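Local coordinates for protein sulfite reductase [ferredoxin] (Mycobacterium tuberculosis, PDB 1ZJ8) that probably catalyses the ferredoxin-dependent six-electron reduction of sulfite to sulfide, using a siroheme and a [4Fe-4S] cluster, at residues G225-A230 / P331-V336. Numbering follows the deposited sequence.
Sequences GLQDVA and PAPEPV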
loop_
_atom_site.group_PDB
_atom_site.type_symbol
_atom_site.label_atom_id
_atom_site.label_comp_id
_atom_site.label_asym_id
_atom_site.label_seq_id
_atom_site.Cartn_x
_atom_site.Cartn_y
_atom_site.Cartn_z
ATOM N N GLY A 225 -0.947 -11.390 -12.982
ATOM C CA GLY A 225 -0.258 -12.518 -13.601
ATOM C C GLY A 225 1.254 -12.502 -13.420
ATOM O O GLY A 225 1.970 -13.234 -14.112
ATOM N N LEU A 226 1.737 -11.629 -12.529
ATOM C CA LEU A 226 3.108 -11.675 -11.966
ATOM C C LEU A 226 3.002 -11.586 -10.444
ATOM O O LEU A 226 1.994 -11.138 -9.924
ATOM C CB LEU A 226 3.961 -10.483 -12.444
ATOM C CG LEU A 226 4.449 -10.420 -13.886
ATOM C CD1 LEU A 226 5.187 -9.101 -14.141
ATOM C CD2 LEU A 226 5.338 -11.609 -14.195
ATOM N N GLN A 227 4.041 -11.981 -9.727
ATOM C CA GLN A 227 4.106 -11.732 -8.277
ATOM C C GLN A 227 4.778 -10.375 -8.024
ATOM O O GLN A 227 5.878 -10.338 -7.488
ATOM C CB GLN A 227 4.905 -12.836 -7.557
ATOM C CG GLN A 227 4.336 -14.269 -7.638
ATOM C CD GLN A 227 5.418 -15.324 -7.314
ATOM O OE1 GLN A 227 5.945 -15.351 -6.204
ATOM N NE2 GLN A 227 5.753 -16.167 -8.284
ATOM N N ASP A 228 4.122 -9.282 -8.442
ATOM C CA ASP A 228 4.639 -7.906 -8.250
ATOM C C ASP A 228 3.696 -7.040 -7.417
ATOM O O ASP A 228 3.745 -5.815 -7.491
ATOM C CB ASP A 228 4.916 -7.235 -9.601
ATOM C CG ASP A 228 3.699 -7.200 -10.508
ATOM O OD1 ASP A 228 2.568 -7.423 -10.024
ATOM O OD2 ASP A 228 3.886 -6.972 -11.720
ATOM N N VAL A 229 2.846 -7.687 -6.618
ATOM C CA VAL A 229 1.780 -7.014 -5.863
ATOM C C VAL A 229 1.713 -7.445 -4.381
ATOM O O VAL A 229 0.656 -7.411 -3.748
ATOM C CB VAL A 229 0.383 -7.250 -6.545
ATOM C CG1 VAL A 229 0.333 -6.630 -7.938
ATOM C CG2 VAL A 229 0.044 -8.739 -6.618
ATOM N N ALA A 230 2.842 -7.829 -3.814
ATOM C CA ALA A 230 2.934 -8.095 -2.378
ATOM C C ALA A 230 1.696 -8.844 -1.921
ATOM O O ALA A 230 0.998 -8.423 -1.002
ATOM C CB ALA A 230 3.097 -6.777 -1.595
ATOM N N PRO A 331 -2.000 -25.896 -8.416
ATOM C CA PRO A 331 -0.691 -25.666 -7.814
ATOM C C PRO A 331 -0.382 -24.212 -7.472
ATOM O O PRO A 331 -1.082 -23.276 -7.898
ATOM C CB PRO A 331 0.280 -26.129 -8.913
ATOM C CG PRO A 331 -0.425 -25.840 -10.184
ATOM C CD PRO A 331 -1.911 -26.035 -9.887
ATOM N N ALA A 332 0.689 -24.060 -6.706
ATOM C CA ALA A 332 1.306 -22.782 -6.435
ATOM C C ALA A 332 2.304 -22.507 -7.543
ATOM O O ALA A 332 2.864 -23.426 -8.114
ATOM C CB ALA A 332 2.011 -22.825 -5.097
ATOM N N PRO A 333 2.529 -21.229 -7.856
ATOM C CA PRO A 333 3.593 -20.894 -8.804
ATOM C C PRO A 333 4.909 -20.813 -8.067
ATOM O O PRO A 333 4.903 -20.576 -6.862
ATOM C CB PRO A 333 3.180 -19.516 -9.299
ATOM C CG PRO A 333 2.487 -18.904 -8.116
ATOM C CD PRO A 333 1.839 -20.031 -7.344
ATOM N N GLU A 334 6.020 -21.008 -8.767
ATOM C CA GLU A 334 7.344 -20.942 -8.129
ATOM C C GLU A 334 7.556 -19.562 -7.532
ATOM O O GLU A 334 7.594 -18.575 -8.270
ATOM C CB GLU A 334 8.474 -21.250 -9.121
ATOM C CG GLU A 334 8.536 -22.714 -9.555
ATOM C CD GLU A 334 9.030 -23.672 -8.446
ATOM O OE1 GLU A 334 8.347 -24.698 -8.143
ATOM O OE2 GLU A 334 10.106 -23.390 -7.874
ATOM N N PRO A 335 7.699 -19.486 -6.192
ATOM C CA PRO A 335 7.897 -18.163 -5.591
ATOM C C PRO A 335 9.150 -17.530 -6.188
ATOM O O PRO A 335 10.123 -18.231 -6.413
ATOM C CB PRO A 335 8.071 -18.469 -4.087
ATOM C CG PRO A 335 7.515 -19.866 -3.876
ATOM C CD PRO A 335 7.724 -20.575 -5.186
ATOM N N VAL A 336 9.113 -16.240 -6.482
ATOM C CA VAL A 336 10.243 -15.593 -7.132
ATOM C C VAL A 336 11.369 -15.430 -6.137
ATOM O O VAL A 336 11.134 -15.419 -4.929
ATOM C CB VAL A 336 9.850 -14.252 -7.738
ATOM C CG1 VAL A 336 9.007 -14.503 -8.978
ATOM C CG2 VAL A 336 9.107 -13.351 -6.704
#
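Gln-227 meets Val-336 where two irregular loops pass each other, the nearest pair of CA atoms across them being those of Gln-227 and Val-336, 7.3 Å apart. Gln-227 sits at the middle of an inverse gamma turn, closed by a weak bond from Asp-228 N to Leu-226 O, and its side chain spans the gap to the backbone on either side of Pro-335. Its chain is extended beyond CG (chi2 161°), which carries the terminal amide to the other loop. There the amide works as donor and acceptor at once. Gln-227 NE2 gives a hydrogen bond of 3.0 Å to Glu-334 O; the acceptor lies almost in the amide plane, whereas the donor sits above the carbonyl plane, 43° out of it. Gln-227 OE1 accepts a weak bond of 3.3 Å from Val-336 N. One firm and one weak bond together probably limit the amide's rotation and agree with the assigned positions of its oxygen and nitrogen. Gln-227 OE1 also comes within 3.5 Å of Pro-335 CA. The side chain of Val-336 slides past that of Gln-227 in the opposite direction, Val-336 CG1 lying 3.7 Å from Gln-227 NE2, while Pro-333 CG is a looser 4.3 Å from the same nitrogen. The Asp-228 carboxylate is hydrogen-bonded to Ser-182, Ser-224 and His-342, the last in the same loop as Val-336. This surface contact, away from the cofactor sites, is a side-chain amide bridging to main chain: it ties the loop between strands 219-224 and 236-243 of a nitrite/sulfite reductase 4Fe-4S domain to the proline-rich loop between strands 328-329 and 344-347.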